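PDB 2VPZ: hypothetical membrane spanning protein from Thermus thermophilus, which probably serves as the quinone-binding, membrane-embedded subunit of a polysulfide reductase complex. Local coordinates for residues C[149-154]-C[185-190]; C[156-161]-C[174-179]; C[38-43]-C[112-117]. One frame throughout, in Å; residues are numbered along the deposited sequence.

Interaction 1: residues C[149-154]-C[185-190]; sequences AGLFPL and LLALLY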
loop_
_atom_site.group_PDB
_atom_site.type_symbol
_atom_site.label_atom_id
_atom_site.label_comp_id
_atom_site.label_asym_id
_atom_site.label_seq_id
_atom_site.Cartn_x
_atom_site.Cartn_y
_atom_site.Cartn_z
ATOM N N ALA C 149 -30.403 5.622 -16.988
ATOM C CA ALA C 149 -30.558 5.737 -18.429
ATOM C C ALA C 149 -31.874 5.015 -18.870
ATOM O O ALA C 149 -32.317 5.180 -20.004
ATOM C CB ALA C 149 -29.330 5.154 -19.179
ATOM N N GLY C 150 -32.468 4.229 -17.975
ATOM C CA GLY C 150 -33.718 3.552 -18.259
ATOM C C GLY C 150 -34.905 4.230 -17.585
ATOM O O GLY C 150 -35.994 4.404 -18.177
ATOM N N LEU C 151 -34.708 4.635 -16.334
ATOM C CA LEU C 151 -35.708 5.330 -15.534
ATOM C C LEU C 151 -36.050 6.737 -16.066
ATOM O O LEU C 151 -37.219 7.151 -16.047
ATOM C CB LEU C 151 -35.261 5.434 -14.059
ATOM C CG LEU C 151 -35.369 4.140 -13.236
ATOM C CD1 LEU C 151 -34.856 4.354 -11.797
ATOM C CD2 LEU C 151 -36.834 3.654 -13.223
ATOM N N PHE C 152 -35.070 7.478 -16.576
ATOM C CA PHE C 152 -35.423 8.796 -17.038
ATOM C C PHE C 152 -36.254 8.853 -18.360
ATOM O O PHE C 152 -37.217 9.626 -18.418
ATOM C CB PHE C 152 -34.231 9.763 -16.888
ATOM C CG PHE C 152 -34.058 10.324 -15.464
ATOM C CD1 PHE C 152 -33.703 9.480 -14.415
ATOM C CD2 PHE C 152 -34.334 11.678 -15.173
ATOM C CE1 PHE C 152 -33.617 9.942 -13.089
ATOM C CE2 PHE C 152 -34.256 12.167 -13.844
ATOM C CZ PHE C 152 -33.899 11.297 -12.803
ATOM N N PRO C 153 -35.907 8.045 -19.404
ATOM C CA PRO C 153 -36.711 8.050 -20.639
ATOM C C PRO C 153 -38.202 7.564 -20.422
ATOM O O PRO C 153 -39.156 8.172 -20.924
ATOM C CB PRO C 153 -35.948 7.123 -21.579
ATOM C CG PRO C 153 -34.508 7.372 -21.212
ATOM C CD PRO C 153 -34.540 7.570 -19.679
ATOM N N LEU C 154 -38.395 6.467 -19.692
ATOM C CA LEU C 154 -39.728 5.927 -19.415
ATOM C C LEU C 154 -40.596 6.869 -18.569
ATOM O O LEU C 154 -41.820 6.929 -18.721
ATOM C CB LEU C 154 -39.658 4.544 -18.714
ATOM C CG LEU C 154 -39.330 3.304 -19.582
ATOM C CD1 LEU C 154 -38.728 2.173 -18.713
ATOM C CD2 LEU C 154 -40.587 2.810 -20.339
ATOM N N LEU C 185 -42.269 -0.832 -12.276
ATOM C CA LEU C 185 -41.594 -2.099 -12.028
ATOM C C LEU C 185 -40.071 -1.828 -11.896
ATOM O O LEU C 185 -39.464 -2.249 -10.909
ATOM C CB LEU C 185 -41.869 -3.175 -13.106
ATOM C CG LEU C 185 -41.293 -4.572 -12.745
ATOM C CD1 LEU C 185 -41.876 -5.073 -11.400
ATOM C CD2 LEU C 185 -41.573 -5.590 -13.864
ATOM N N LEU C 186 -39.461 -1.120 -12.850
ATOM C CA LEU C 186 -38.019 -0.781 -12.808
ATOM C C LEU C 186 -37.657 0.079 -11.535
ATOM O O LEU C 186 -36.578 -0.088 -10.951
ATOM C CB LEU C 186 -37.542 -0.086 -14.127
ATOM C CG LEU C 186 -37.902 -0.660 -15.520
ATOM C CD1 LEU C 186 -36.897 -0.192 -16.610
ATOM C CD2 LEU C 186 -37.963 -2.203 -15.486
ATOM N N ALA C 187 -38.566 0.959 -11.103
ATOM C CA ALA C 187 -38.359 1.811 -9.924
ATOM C C ALA C 187 -38.345 0.999 -8.605
ATOM O O ALA C 187 -37.645 1.349 -7.642
ATOM C CB ALA C 187 -39.439 2.942 -9.840
ATOM N N LEU C 188 -39.108 -0.091 -8.586
ATOM C CA LEU C 188 -39.201 -1.013 -7.446
ATOM C C LEU C 188 -37.947 -1.932 -7.376
ATOM O O LEU C 188 -37.485 -2.288 -6.283
ATOM C CB LEU C 188 -40.489 -1.878 -7.535
ATOM C CG LEU C 188 -40.630 -3.006 -6.479
ATOM C CD1 LEU C 188 -41.017 -2.403 -5.118
ATOM C CD2 LEU C 188 -41.659 -4.055 -6.938
ATOM N N LEU C 189 -37.386 -2.292 -8.530
ATOM C CA LEU C 189 -36.189 -3.143 -8.579
ATOM C C LEU C 189 -34.897 -2.291 -8.508
ATOM O O LEU C 189 -33.801 -2.823 -8.370
ATOM C CB LEU C 189 -36.162 -4.011 -9.857
ATOM C CG LEU C 189 -37.477 -4.640 -10.372
ATOM C CD1 LEU C 189 -37.302 -5.197 -11.796
ATOM C CD2 LEU C 189 -37.964 -5.739 -9.414
ATOM N N TYR C 190 -35.034 -0.977 -8.598
ATOM C CA TYR C 190 -33.879 -0.090 -8.538
ATOM C C TYR C 190 -32.972 -0.258 -7.284
ATOM O O TYR C 190 -31.770 -0.521 -7.432
ATOM C CB TYR C 190 -34.284 1.386 -8.716
ATOM C CG TYR C 190 -33.195 2.372 -8.317
ATOM C CD1 TYR C 190 -31.957 2.394 -8.974
ATOM C CD2 TYR C 190 -33.395 3.268 -7.260
ATOM C CE1 TYR C 190 -30.934 3.291 -8.583
ATOM C CE2 TYR C 190 -32.384 4.169 -6.858
ATOM C CZ TYR C 190 -31.152 4.181 -7.518
ATOM O OH TYR C 190 -30.163 5.060 -7.112
#
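Leu151 and Leu154, on helix 148-166, meet Leu186 and Ala187 of helix 175-189 between two segments that run roughly antiparallel, their axes at 148° and 10.3 Å apart at closest approach. The tight part is made by methyl groups. Leu151 places CG beside its backbone N (chi1 -75°); beyond it, CD2 lies 3.8 Å from Ala187 N and 3.9 Å from Leu186 CB, and the side chains of Leu151 and Leu186 slide past each other in opposite directions. One turn on, Leu154 crosses Leu186 at about a right angle, CD1 meeting CD1 at 3.7 Å. Leucine suits these places because the fork of Leu151 lets its two methyls meet different partners, while Leu154 and Leu186 each use CD1 where they meet; the small Ala187 lets Leu151 approach its main chain. Contact is looser toward the end of the second segment, where Leu151 CD1 only reaches Tyr190 CB, 4.3 Å away. The Tyr190 hydroxyl is hydrogen-bonded to Leu143 O, so the polar end of this buried residue is satisfied. Leu188, on the same helix as Leu186, is exposed. Another copy of the protein extends the packing, with Gly150 of that second subunit against Leu186. With no hydrogen bond or charge pair between the two segments, the contact rests on dispersion and on shape, as expected of apolar helices packed within a membrane protein.

Interaction 2: residues C[156-161]-C[174-179]; sequences ALVLAL and FPLRVL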
loop_
_atom_site.group_PDB
_atom_site.type_symbol
_atom_site.label_atom_id
_atom_site.label_comp_id
_atom_site.label_asym_id
_atom_site.label_seq_id
_atom_site.Cartn_x
_atom_site.Cartn_y
_atom_site.Cartn_z
ATOM N N ALA C 156 -40.368 10.259 -18.514
ATOM C CA ALA C 156 -40.667 11.451 -19.309
ATOM C C ALA C 156 -41.911 11.156 -20.191
ATOM O O ALA C 156 -42.678 12.068 -20.538
ATOM C CB ALA C 156 -39.431 11.827 -20.204
ATOM N N LEU C 157 -42.114 9.875 -20.505
ATOM C CA LEU C 157 -43.263 9.401 -21.283
ATOM C C LEU C 157 -44.534 9.366 -20.397
ATOM O O LEU C 157 -45.606 9.791 -20.828
ATOM C CB LEU C 157 -42.965 8.037 -21.945
ATOM C CG LEU C 157 -41.814 8.075 -22.985
ATOM C CD1 LEU C 157 -41.417 6.653 -23.451
ATOM C CD2 LEU C 157 -42.229 8.974 -24.175
ATOM N N VAL C 158 -44.424 8.889 -19.166
ATOM C CA VAL C 158 -45.567 8.901 -18.261
ATOM C C VAL C 158 -46.049 10.392 -18.048
ATOM O O VAL C 158 -47.257 10.653 -17.949
ATOM C CB VAL C 158 -45.213 8.216 -16.892
ATOM C CG1 VAL C 158 -46.424 8.207 -15.968
ATOM C CG2 VAL C 158 -44.708 6.768 -17.147
ATOM N N LEU C 159 -45.122 11.360 -18.023
ATOM C CA LEU C 159 -45.480 12.794 -17.885
ATOM C C LEU C 159 -46.242 13.328 -19.123
ATOM O O LEU C 159 -47.277 13.969 -18.977
ATOM C CB LEU C 159 -44.254 13.704 -17.621
ATOM C CG LEU C 159 -43.491 13.534 -16.294
ATOM C CD1 LEU C 159 -42.369 14.577 -16.164
ATOM C CD2 LEU C 159 -44.461 13.645 -15.115
ATOM N N ALA C 160 -45.721 13.081 -20.319
ATOM C CA ALA C 160 -46.385 13.546 -21.534
ATOM C C ALA C 160 -47.789 12.919 -21.757
ATOM O O ALA C 160 -48.767 13.638 -22.033
ATOM C CB ALA C 160 -45.494 13.310 -22.790
ATOM N N LEU C 161 -47.889 11.598 -21.631
ATOM C CA LEU C 161 -49.152 10.864 -21.817
ATOM C C LEU C 161 -50.190 11.168 -20.705
ATOM O O LEU C 161 -51.411 11.153 -20.951
ATOM C CB LEU C 161 -48.897 9.340 -21.952
ATOM C CG LEU C 161 -48.167 8.841 -23.233
ATOM C CD1 LEU C 161 -47.688 7.376 -23.085
ATOM C CD2 LEU C 161 -49.098 8.994 -24.453
ATOM N N PHE C 174 -54.348 4.217 -22.558
ATOM C CA PHE C 174 -53.912 2.796 -22.580
ATOM C C PHE C 174 -52.345 2.836 -22.598
ATOM O O PHE C 174 -51.706 2.190 -21.750
ATOM C CB PHE C 174 -54.533 1.992 -23.768
ATOM C CG PHE C 174 -53.891 0.630 -24.029
ATOM C CD1 PHE C 174 -53.870 -0.382 -23.058
ATOM C CD2 PHE C 174 -53.266 0.390 -25.255
ATOM C CE1 PHE C 174 -53.220 -1.618 -23.310
ATOM C CE2 PHE C 174 -52.616 -0.823 -25.526
ATOM C CZ PHE C 174 -52.591 -1.830 -24.551
ATOM N N PRO C 175 -51.708 3.609 -23.522
ATOM C CA PRO C 175 -50.229 3.653 -23.494
ATOM C C PRO C 175 -49.737 4.199 -22.109
ATOM O O PRO C 175 -48.708 3.758 -21.601
ATOM C CB PRO C 175 -49.835 4.569 -24.665
ATOM C CG PRO C 175 -51.123 5.276 -25.081
ATOM C CD PRO C 175 -52.248 4.333 -24.676
ATOM N N LEU C 176 -50.478 5.132 -21.508
ATOM C CA LEU C 176 -50.100 5.665 -20.185
ATOM C C LEU C 176 -50.032 4.537 -19.122
ATOM O O LEU C 176 -49.144 4.551 -18.279
ATOM C CB LEU C 176 -51.046 6.806 -19.693
ATOM C CG LEU C 176 -50.951 7.265 -18.209
ATOM C CD1 LEU C 176 -49.667 8.100 -17.964
ATOM C CD2 LEU C 176 -52.209 8.076 -17.804
ATOM N N ARG C 177 -50.927 3.549 -19.177
ATOM C CA ARG C 177 -50.936 2.429 -18.207
ATOM C C ARG C 177 -49.813 1.368 -18.442
ATOM O O ARG C 177 -49.295 0.762 -17.483
ATOM C CB ARG C 177 -52.316 1.754 -18.157
ATOM C CG ARG C 177 -53.485 2.665 -17.748
ATOM C CD ARG C 177 -54.793 1.886 -17.524
ATOM N NE ARG C 177 -55.650 2.492 -16.502
ATOM C CZ ARG C 177 -56.923 2.828 -16.658
ATOM N NH1 ARG C 177 -57.524 2.623 -17.818
ATOM N NH2 ARG C 177 -57.591 3.383 -15.652
ATOM N N VAL C 178 -49.466 1.148 -19.708
ATOM C CA VAL C 178 -48.400 0.222 -20.116
ATOM C C VAL C 178 -47.043 0.827 -19.660
ATOM O O VAL C 178 -46.283 0.199 -18.918
ATOM C CB VAL C 178 -48.375 0.010 -21.696
ATOM C CG1 VAL C 178 -47.198 -0.893 -22.107
ATOM C CG2 VAL C 178 -49.712 -0.586 -22.191
ATOM N N LEU C 179 -46.765 2.063 -20.086
ATOM C CA LEU C 179 -45.534 2.779 -19.716
ATOM C C LEU C 179 -45.394 3.114 -18.214
ATOM O O LEU C 179 -44.277 3.253 -17.703
ATOM C CB LEU C 179 -45.372 4.063 -20.559
ATOM C CG LEU C 179 -45.167 3.792 -22.055
ATOM C CD1 LEU C 179 -45.058 5.109 -22.828
ATOM C CD2 LEU C 179 -43.914 2.921 -22.260
#
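Leu161 and Leu176 mark the closest backbone approach, with CA atoms 5.5 Å apart, where the segments of helices 148-166 and 175-189 run antiparallel at 158° with axes 9.3 Å apart. Leu161 meets three residues, Pro175, Leu176 and Leu179. Its CD1 touches Leu179 CD1 at 3.5 Å and also rests on Pro175 CB at 3.9 Å, the leucine crossing both Leu179 and Pro175 at about a right angle. Leu179 CD1 is shared, since it also packs on Leu157 CB at 3.7 Å. On another flank of the contact Leu176 holds CG anti to its backbone N (chi1 168°), and its CD1 lies 3.5 Å from Val158 O. Val158 in turn sets CG2 against Leu179 O at 3.6 Å, a carbonyl that also accepts a hydrogen bond from Ser183 OG. Beta-branched valine suits this place because its two methyls reach different partners from one short side chain. Pro175 fits the first turn of its helix, where a missing N-H costs little. Leu33 and Leu34 of helix 16-41 pack on Leu157 and Leu161. The side chains meet one another through carbon alone, some methyls also resting on backbone carbonyls, and no hydrogen bond crosses, so close fit, rather than directional bonding, joins these two helices.

Interaction 3: residues C[38-43]-C[112-117]; sequences LHLKGD and SQRALA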
loop_
_atom_site.group_PDB
_atom_site.type_symbol
_atom_site.label_atom_id
_atom_site.label_comp_id
_atom_site.label_asym_id
_atom_site.label_seq_id
_atom_site.Cartn_x
_atom_site.Cartn_y
_atom_site.Cartn_z
ATOM N N LEU C 38 -47.775 12.130 -34.185
ATOM C CA LEU C 38 -49.105 12.582 -34.639
ATOM C C LEU C 38 -48.992 13.105 -36.080
ATOM O O LEU C 38 -49.771 12.720 -36.950
ATOM C CB LEU C 38 -49.742 13.624 -33.698
ATOM C CG LEU C 38 -50.365 13.069 -32.396
ATOM C CD1 LEU C 38 -50.707 14.214 -31.425
ATOM C CD2 LEU C 38 -51.613 12.221 -32.713
ATOM N N HIS C 39 -48.025 13.979 -36.329
ATOM C CA HIS C 39 -47.805 14.461 -37.690
ATOM C C HIS C 39 -47.571 13.259 -38.609
ATOM O O HIS C 39 -47.971 13.277 -39.781
ATOM C CB HIS C 39 -46.603 15.404 -37.796
ATOM C CG HIS C 39 -46.894 16.842 -37.638
ATOM N ND1 HIS C 39 -46.896 17.460 -36.422
ATOM C CD2 HIS C 39 -47.278 17.761 -38.526
ATOM C CE1 HIS C 39 -47.286 18.705 -36.566
ATOM N NE2 HIS C 39 -47.524 18.912 -37.842
ATOM N N LEU C 40 -46.939 12.222 -38.077
ATOM C CA LEU C 40 -46.626 11.032 -38.858
ATOM C C LEU C 40 -47.851 10.132 -39.195
ATOM O O LEU C 40 -47.857 9.480 -40.235
ATOM C CB LEU C 40 -45.426 10.263 -38.234
ATOM C CG LEU C 40 -44.008 10.220 -38.905
ATOM C CD1 LEU C 40 -43.793 11.455 -39.797
ATOM C CD2 LEU C 40 -42.891 10.101 -37.832
ATOM N N LYS C 41 -48.875 10.085 -38.337
ATOM C CA LYS C 41 -50.111 9.320 -38.641
ATOM C C LYS C 41 -51.036 10.233 -39.472
ATOM O O LYS C 41 -52.115 9.821 -39.885
ATOM C CB LYS C 41 -50.926 8.930 -37.389
ATOM C CG LYS C 41 -50.229 8.123 -36.322
ATOM C CD LYS C 41 -49.899 6.700 -36.795
ATOM C CE LYS C 41 -49.364 5.790 -35.667
ATOM N NZ LYS C 41 -50.026 4.432 -35.623
ATOM N N GLY C 42 -50.624 11.479 -39.668
ATOM C CA GLY C 42 -51.458 12.433 -40.352
ATOM C C GLY C 42 -52.714 12.805 -39.544
ATOM O O GLY C 42 -53.697 13.318 -40.105
ATOM N N ASP C 43 -52.708 12.540 -38.233
ATOM C CA ASP C 43 -53.852 12.868 -37.339
ATOM C C ASP C 43 -54.005 14.405 -37.151
ATOM O O ASP C 43 -52.996 15.127 -37.112
ATOM C CB ASP C 43 -53.739 12.141 -35.962
ATOM C CG ASP C 43 -54.886 12.493 -34.985
ATOM O OD1 ASP C 43 -54.875 13.633 -34.460
ATOM O OD2 ASP C 43 -55.779 11.640 -34.752
ATOM N N SER C 112 -40.774 22.358 -45.818
ATOM C CA SER C 112 -41.216 20.912 -45.929
ATOM C C SER C 112 -42.239 20.354 -44.831
ATOM O O SER C 112 -42.762 21.186 -44.096
ATOM C CB SER C 112 -40.022 19.962 -46.049
ATOM O OG SER C 112 -40.393 18.613 -46.276
ATOM N N GLN C 113 -42.471 19.035 -44.668
ATOM C CA GLN C 113 -43.475 18.452 -43.679
ATOM C C GLN C 113 -43.601 17.000 -43.113
ATOM O O GLN C 113 -44.565 16.709 -42.387
ATOM C CB GLN C 113 -44.911 18.744 -44.062
ATOM C CG GLN C 113 -45.467 20.168 -43.951
ATOM C CD GLN C 113 -45.896 20.617 -42.532
ATOM O OE1 GLN C 113 -46.754 19.991 -41.893
ATOM N NE2 GLN C 113 -45.321 21.729 -42.063
ATOM N N ARG C 114 -42.756 16.075 -43.581
ATOM C CA ARG C 114 -42.781 14.674 -43.120
ATOM C C ARG C 114 -41.289 14.588 -42.744
ATOM O O ARG C 114 -40.919 14.033 -41.692
ATOM C CB ARG C 114 -43.114 13.709 -44.278
ATOM C CG ARG C 114 -43.372 12.237 -43.872
ATOM C CD ARG C 114 -44.816 11.956 -43.606
ATOM N NE ARG C 114 -45.082 10.448 -43.408
ATOM C CZ ARG C 114 -46.401 9.869 -43.039
ATOM N NH1 ARG C 114 -47.489 10.784 -42.856
ATOM N NH2 ARG C 114 -46.546 8.605 -42.819
ATOM N N ALA C 115 -40.466 15.201 -43.600
ATOM C CA ALA C 115 -39.001 15.322 -43.481
ATOM C C ALA C 115 -38.629 16.242 -42.298
ATOM O O ALA C 115 -37.466 16.286 -41.832
ATOM C CB ALA C 115 -38.394 15.835 -44.806
ATOM N N LEU C 116 -39.636 16.986 -41.845
ATOM C CA LEU C 116 -39.584 17.863 -40.672
ATOM C C LEU C 116 -40.223 17.048 -39.510
ATOM O O LEU C 116 -39.841 17.230 -38.360
ATOM C CB LEU C 116 -40.329 19.206 -40.865
ATOM C CG LEU C 116 -39.729 20.247 -41.841
ATOM C CD1 LEU C 116 -40.560 21.564 -41.872
ATOM C CD2 LEU C 116 -38.263 20.534 -41.452
ATOM N N ALA C 117 -41.172 16.155 -39.781
ATOM C CA ALA C 117 -41.773 15.323 -38.716
ATOM C C ALA C 117 -40.841 14.172 -38.225
ATOM O O ALA C 117 -40.971 13.717 -37.082
ATOM C CB ALA C 117 -43.156 14.755 -39.134
#
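Arg114 sets CG anti to its backbone N (chi1 -171°) and bends at chi2 (92°), and its guanidinium comes to lie against the last turn of helix 16-41, with Leu40 O over one of its faces. NH1 and NH2 of Arg114 are each 3.0 Å from Leu40 O, yet the angles are poor for hydrogen bonding; the attraction is probably electrostatic, a positive group near the carbonyl-rich end of a helix. Long, flexible arginine suits this exposed position, where its alkyl part also borders Leu40, Arg114 CD lying 4.0 Å from Leu40 CD1. Ala117, with only a methyl to place, lies close to both residues of that turn: its CB meets Leu40 CD1 at 3.4 Å and His39 CB at 3.8 Å. His39 directs ND1 to Ala35 O, one turn back in its own helix, while CD2 passes Gln113 OE1 at 4.1 Å with ring and amide planes 61° apart. Asp43 OD1 caps Glu45 N ahead of helix 46-65. Helix 16-41 itself ends in a Schellman motif: Asp43 N bonds to Leu38 O, Gly42 N weakly to His39 O, and glycine readily takes the positive phi of the C-prime position.

In the fold
From the N terminus, interaction 3 comes first: it joins the end of helix 16-41 to the loop before helix 117-136, enclosing helices 46-65 and 88-107. It is complete before the others open, so it lies in series with them. Interaction 1 then closes the chain from 149-154 to 185-190, and interaction 2 sits within that span, both pairing helix 148-166 with helix 175-189 at successive levels of one antiparallel hairpin. The two touch through Leu154 CD2 and Leu179 CD2, 3.8 Å apart, and both reach the second subunit. Interaction 3 stands apart, with its centre about 21 Å from that of interaction 2 and about 30 Å from that of interaction 1.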